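Local coordinates for protein fanconi-associated nuclease 1 homolog (Pseudomonas aeruginosa, PDB 5Y7Q) that is a bacterial homolog of Fanconi-associated nuclease 1, a nuclease-family protein with HTH, SAP and VRR-NUC domains, at residues Leu375-Ala380 with Ala570-Arg575; Val403-Asn408 with Pro527-Phe532. One frame throughout, in Å; residues are numbered along the deposited sequence.

Contact 1: Leu375-Ala380 with Ala570-Arg575; sequences LDLCLA and AVCYVR
L377 sits opposite V574 and bonds to the backbone on both sides of it. L377 N donates to Y573 O at 3.0 Å, and R575 N donates to L377 O with an N-H...O angle of 166°. L375 and L379 carry the same parallel pattern outward: L375 N reaches V571 O, L375 O accepts Y573 N, and L379 N reaches R575 O. On the face with L375, C572 and V574, L377 CD1 packs on C572 SG at 3.6 Å. The sulfur stands there because it lies anti to the backbone N (chi1 163°). L377 CB meets V574 CG2 at 4.1 Å, and L379 CD1 meets V574 CG1. The two strands belong to the mixed sheet of the restriction endonuclease-like fold, to which VRR-NUC domains belong, with 374-380 as an outermost strand. D376, C378, Y573 and R575 project from the other face. The R575 chain bends at chi3 (-39°) and brings NH1 to 3.8 Å from C378 SG, which lies at the edge of the guanidinium. D376 OD1 forms a salt bridge with R374, whose charge also makes a cation-pi contact with Y573. Behind the leucine face, helix 388-396 places H395 against L377 and L379, and V392 against C572 and V574.

Contact 2: Val403-Asn408 with Pro527-Phe532; sequences VHYVEN and PDLIQF
H404 and I530 form an antiparallel hydrogen-bonded pair, using the backbone N and O of both residues. It joins strands 402-405 and 529-533 at one edge of the mixed sheet of the restriction endonuclease-like fold, and V403-Q531 and Y405-L529 are the non-hydrogen-bonded pairs beside it. H404 N donates to I530 O at 2.9 Å. I530 N returns a bond of 2.9 Å to H404 O, lying in the carbonyl plane. L529 CA adds a CA-H...O contact to H404 O. Beyond the strand, V406 N bonds to D528 O at 2.9 Å with an N-H...O angle of 163°. The same carbonyl lies at the edge of the Y405 ring, with CD2 3.3 Å from D528 O. The ring gets there with CG anti to the backbone N (chi1 -171°), and its CB rests on L529 CD2 at 3.7 Å.

Further polar groups find partners outside the two segments. D528 OD2 accepts V544 N and D528 N donates to E543 OE1, which ties the turn before strand 529-533 to the neighbouring strand. D528 OD1 lies 3.9 Å from E407 OE1, a pair of like charges. V403 O is taken by R393 NH1, and H404 NE2 pairs with Q498 OE1.

Apolar contacts flank the bonds on both faces. V403 CG2 lies alongside Q531 CB at 3.7 Å, and V403 CG1 meets L529 CD1. On the opposite face, the H404 side chain runs roughly perpendicular to that of F532, with H404 CD2 at the edge of the F532 ring, 3.9 Å from F532 CD2.

Overall arrangement
Contact 1 and contact 2 lie at the two edges of one five-stranded sheet, with centres 15 Å apart and no direct touch. Contact 1 joins parallel strands and is partly buried, with exposed polar and charged side chains on one face. Contact 2 joins antiparallel strands, is mostly buried and continues into a turn. The two outermost strands, 374-380 and 402-405, are joined in the chain through helix 388-396. That helix packs on both contacts: V392 touches C572 and V574 in contact 1 and L529 in contact 2. Contact 1 combines backbone bonds and apolar packing with charged groups around R374; contact 2 has aromatic edges and side-chain hydrogen bonds to neighbouring elements.

Contact 1: Leu375-Ala380 with Ala570-Arg575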
loop_
_atom_site.group_PDB
_atom_site.type_symbol
_atom_site.label_atom_id
_atom_site.label_comp_id
_atom_site.label_asym_id
_atom_site.label_seq_id
_atom_site.Cartn_x
_atom_site.Cartn_y
_atom_site.Cartn_z
ATOM N N LEU A 375 27.366 -12.373 18.190
ATOM C CA LEU A 375 28.686 -12.434 17.596
ATOM C C LEU A 375 29.138 -10.996 17.417
ATOM O O LEU A 375 28.536 -10.248 16.643
ATOM C CB LEU A 375 28.639 -13.182 16.267
ATOM C CG LEU A 375 29.808 -12.988 15.307
ATOM C CD1 LEU A 375 31.075 -13.807 15.703
ATOM C CD2 LEU A 375 29.334 -13.293 13.889
ATOM N N ASP A 376 30.192 -10.610 18.131
ATOM C CA ASP A 376 30.697 -9.250 18.075
ATOM C C ASP A 376 31.741 -9.137 16.970
ATOM O O ASP A 376 32.548 -10.049 16.763
ATOM C CB ASP A 376 31.266 -8.835 19.433
ATOM C CG ASP A 376 30.168 -8.601 20.488
ATOM O OD1 ASP A 376 29.793 -7.429 20.735
ATOM O OD2 ASP A 376 29.670 -9.588 21.073
ATOM N N LEU A 377 31.678 -8.036 16.227
ATOM C CA LEU A 377 32.596 -7.760 15.134
ATOM C C LEU A 377 33.121 -6.348 15.287
ATOM O O LEU A 377 32.342 -5.419 15.512
ATOM C CB LEU A 377 31.922 -7.886 13.773
ATOM C CG LEU A 377 31.676 -9.248 13.153
ATOM C CD1 LEU A 377 31.114 -9.044 11.757
ATOM C CD2 LEU A 377 32.971 -9.998 13.103
ATOM N N CYS A 378 34.433 -6.188 15.156
ATOM C CA CYS A 378 35.078 -4.885 15.158
ATOM C C CYS A 378 35.656 -4.694 13.758
ATOM O O CYS A 378 36.639 -5.347 13.391
ATOM C CB CYS A 378 36.138 -4.826 16.256
ATOM S SG CYS A 378 37.136 -3.339 16.351
ATOM N N LEU A 379 35.042 -3.809 12.972
ATOM C CA LEU A 379 35.346 -3.684 11.554
ATOM C C LEU A 379 35.901 -2.310 11.225
ATOM O O LEU A 379 35.605 -1.316 11.899
ATOM C CB LEU A 379 34.107 -3.912 10.697
ATOM C CG LEU A 379 33.563 -5.323 10.636
ATOM C CD1 LEU A 379 32.323 -5.286 9.781
ATOM C CD2 LEU A 379 34.619 -6.253 10.059
ATOM N N ALA A 380 36.670 -2.264 10.137
ATOM C CA ALA A 380 37.251 -1.010 9.682
ATOM C C ALA A 380 36.153 0.011 9.421
ATOM O O ALA A 380 35.016 -0.338 9.106
ATOM C CB ALA A 380 38.073 -1.233 8.413
ATOM N N ALA A 570 21.897 -16.080 14.402
ATOM C CA ALA A 570 22.832 -15.342 15.241
ATOM C C ALA A 570 22.610 -13.855 15.009
ATOM O O ALA A 570 22.140 -13.451 13.940
ATOM C CB ALA A 570 24.284 -15.711 14.933
ATOM N N VAL A 571 22.932 -13.044 16.017
ATOM C CA VAL A 571 22.852 -11.588 15.908
ATOM C C VAL A 571 24.265 -11.038 15.973
ATOM O O VAL A 571 25.055 -11.437 16.835
ATOM C CB VAL A 571 21.965 -10.956 16.999
ATOM C CG1 VAL A 571 21.953 -9.443 16.858
ATOM C CG2 VAL A 571 20.558 -11.471 16.877
ATOM N N CYS A 572 24.581 -10.129 15.066
ATOM C CA CYS A 572 25.929 -9.602 14.927
ATOM C C CYS A 572 25.952 -8.113 15.254
ATOM O O CYS A 572 25.347 -7.307 14.540
ATOM C CB CYS A 572 26.432 -9.858 13.516
ATOM S SG CYS A 572 27.824 -8.873 13.087
ATOM N N TYR A 573 26.658 -7.752 16.315
ATOM C CA TYR A 573 26.775 -6.369 16.753
ATOM C C TYR A 573 28.134 -5.813 16.326
ATOM O O TYR A 573 29.176 -6.382 16.667
ATOM C CB TYR A 573 26.612 -6.281 18.270
ATOM C CG TYR A 573 25.240 -6.677 18.788
ATOM C CD1 TYR A 573 24.261 -5.707 19.032
ATOM C CD2 TYR A 573 24.923 -8.007 19.054
ATOM C CE1 TYR A 573 23.003 -6.046 19.522
ATOM C CE2 TYR A 573 23.661 -8.359 19.548
ATOM C CZ TYR A 573 22.707 -7.370 19.773
ATOM O OH TYR A 573 21.459 -7.687 20.260
ATOM N N VAL A 574 28.125 -4.690 15.608
ATOM C CA VAL A 574 29.328 -4.141 14.986
ATOM C C VAL A 574 29.758 -2.842 15.672
ATOM O O VAL A 574 28.928 -1.971 15.966
ATOM C CB VAL A 574 29.080 -3.930 13.480
ATOM C CG1 VAL A 574 30.232 -3.174 12.813
ATOM C CG2 VAL A 574 28.876 -5.265 12.835
ATOM N N ARG A 575 31.062 -2.726 15.931
ATOM C CA ARG A 575 31.745 -1.488 16.290
ATOM C C ARG A 575 32.718 -1.115 15.177
ATOM O O ARG A 575 33.177 -1.972 14.415
ATOM C CB ARG A 575 32.546 -1.613 17.593
ATOM C CG ARG A 575 31.803 -1.976 18.862
ATOM C CD ARG A 575 32.816 -2.129 20.047
ATOM N NE ARG A 575 34.066 -2.790 19.636
ATOM C CZ ARG A 575 35.054 -3.144 20.460
ATOM N NH1 ARG A 575 36.147 -3.725 19.977
ATOM N NH2 ARG A 575 34.958 -2.926 21.767
#

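Contact 2: Val403-Asn408 with Pro527-Phe532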
loop_
_atom_site.group_PDB
_atom_site.type_symbol
_atom_site.label_atom_id
_atom_site.label_comp_id
_atom_site.label_asym_id
_atom_site.label_seq_id
_atom_site.Cartn_x
_atom_site.Cartn_y
_atom_site.Cartn_z
ATOM N N VAL A 403 27.479 -15.349 1.307
ATOM C CA VAL A 403 26.636 -14.558 2.196
ATOM C C VAL A 403 25.737 -13.666 1.354
ATOM O O VAL A 403 26.209 -12.979 0.441
ATOM C CB VAL A 403 27.477 -13.729 3.182
ATOM C CG1 VAL A 403 26.601 -13.108 4.224
ATOM C CG2 VAL A 403 28.520 -14.608 3.814
ATOM N N HIS A 404 24.449 -13.675 1.671
ATOM C CA HIS A 404 23.443 -12.937 0.926
ATOM C C HIS A 404 22.652 -12.021 1.846
ATOM O O HIS A 404 22.300 -12.394 2.973
ATOM C CB HIS A 404 22.520 -13.899 0.213
ATOM C CG HIS A 404 23.240 -14.797 -0.738
ATOM N ND1 HIS A 404 23.528 -14.432 -2.037
ATOM C CD2 HIS A 404 23.754 -16.037 -0.575
ATOM C CE1 HIS A 404 24.177 -15.414 -2.636
ATOM N NE2 HIS A 404 24.322 -16.399 -1.772
ATOM N N TYR A 405 22.393 -10.815 1.354
ATOM C CA TYR A 405 21.560 -9.836 2.033
ATOM C C TYR A 405 20.153 -10.004 1.467
ATOM O O TYR A 405 19.878 -9.593 0.334
ATOM C CB TYR A 405 22.127 -8.440 1.792
ATOM C CG TYR A 405 21.510 -7.325 2.598
ATOM C CD1 TYR A 405 21.951 -6.019 2.458
ATOM C CD2 TYR A 405 20.501 -7.580 3.510
ATOM C CE1 TYR A 405 21.387 -4.996 3.193
ATOM C CE2 TYR A 405 19.933 -6.566 4.247
ATOM C CZ TYR A 405 20.374 -5.274 4.086
ATOM O OH TYR A 405 19.790 -4.269 4.836
ATOM N N VAL A 406 19.257 -10.569 2.270
ATOM C CA VAL A 406 17.973 -11.069 1.788
ATOM C C VAL A 406 16.801 -10.534 2.605
ATOM O O VAL A 406 15.799 -10.122 2.027
ATOM C CB VAL A 406 17.971 -12.601 1.760
ATOM C CG1 VAL A 406 18.791 -13.050 0.602
ATOM C CG2 VAL A 406 18.512 -13.141 3.066
ATOM N N GLU A 407 16.829 -10.716 3.924
ATOM C CA GLU A 407 15.904 -10.089 4.879
ATOM C C GLU A 407 14.440 -10.360 4.527
ATOM O O GLU A 407 13.694 -9.497 4.080
ATOM C CB GLU A 407 16.168 -8.583 5.043
ATOM C CG GLU A 407 15.968 -7.665 3.853
ATOM C CD GLU A 407 16.096 -6.193 4.226
ATOM O OE1 GLU A 407 15.955 -5.870 5.432
ATOM O OE2 GLU A 407 16.348 -5.366 3.316
ATOM N N ASN A 408 14.048 -11.600 4.772
ATOM C CA ASN A 408 12.699 -12.140 4.584
ATOM C C ASN A 408 12.286 -12.232 3.113
ATOM O O ASN A 408 11.250 -12.821 2.827
ATOM C CB ASN A 408 11.615 -11.422 5.424
ATOM C CG ASN A 408 11.159 -10.100 4.849
ATOM O OD1 ASN A 408 10.663 -10.033 3.729
ATOM N ND2 ASN A 408 11.274 -9.032 5.651
ATOM N N PRO A 527 16.043 -12.223 9.598
ATOM C CA PRO A 527 17.388 -11.646 9.677
ATOM C C PRO A 527 17.887 -11.055 8.365
ATOM O O PRO A 527 17.563 -11.531 7.279
ATOM C CB PRO A 527 18.241 -12.843 10.096
ATOM C CG PRO A 527 17.308 -13.647 10.916
ATOM C CD PRO A 527 16.011 -13.572 10.182
ATOM N N ASP A 528 18.726 -10.023 8.491
ATOM C CA ASP A 528 19.264 -9.335 7.318
ATOM C C ASP A 528 19.922 -10.313 6.368
ATOM O O ASP A 528 19.645 -10.304 5.162
ATOM C CB ASP A 528 20.281 -8.263 7.728
ATOM C CG ASP A 528 19.682 -7.158 8.594
ATOM O OD1 ASP A 528 18.590 -6.621 8.265
ATOM O OD2 ASP A 528 20.329 -6.803 9.607
ATOM N N LEU A 529 20.793 -11.170 6.896
ATOM C CA LEU A 529 21.695 -11.946 6.067
ATOM C C LEU A 529 21.434 -13.432 6.231
ATOM O O LEU A 529 20.882 -13.904 7.233
ATOM C CB LEU A 529 23.165 -11.675 6.405
ATOM C CG LEU A 529 23.723 -10.263 6.399
ATOM C CD1 LEU A 529 25.200 -10.343 6.739
ATOM C CD2 LEU A 529 23.533 -9.571 5.079
ATOM N N ILE A 530 21.884 -14.169 5.236
ATOM C CA ILE A 530 21.917 -15.612 5.321
ATOM C C ILE A 530 23.228 -16.093 4.681
ATOM O O ILE A 530 23.622 -15.626 3.605
ATOM C CB ILE A 530 20.663 -16.210 4.649
ATOM C CG1 ILE A 530 20.602 -17.734 4.896
ATOM C CG2 ILE A 530 20.603 -15.789 3.141
ATOM C CD1 ILE A 530 19.228 -18.402 4.651
ATOM N N GLN A 531 23.938 -16.984 5.354
ATOM C CA GLN A 531 25.170 -17.499 4.790
ATOM C C GLN A 531 25.070 -19.009 4.623
ATOM O O GLN A 531 24.464 -19.710 5.447
ATOM C CB GLN A 531 26.413 -17.113 5.617
ATOM C CG GLN A 531 26.217 -16.841 7.086
ATOM C CD GLN A 531 27.546 -16.887 7.840
ATOM O OE1 GLN A 531 28.618 -16.935 7.224
ATOM N NE2 GLN A 531 27.483 -16.894 9.170
ATOM N N PHE A 532 25.645 -19.483 3.524
ATOM C CA PHE A 532 25.605 -20.871 3.125
ATOM C C PHE A 532 27.023 -21.405 3.041
ATOM O O PHE A 532 27.952 -20.709 2.604
ATOM C CB PHE A 532 24.906 -21.048 1.772
ATOM C CG PHE A 532 23.459 -20.620 1.769
ATOM C CD1 PHE A 532 22.506 -21.335 2.482
ATOM C CD2 PHE A 532 23.050 -19.505 1.043
ATOM C CE1 PHE A 532 21.178 -20.938 2.476
ATOM C CE2 PHE A 532 21.733 -19.109 1.034
ATOM C CZ PHE A 532 20.796 -19.816 1.744
#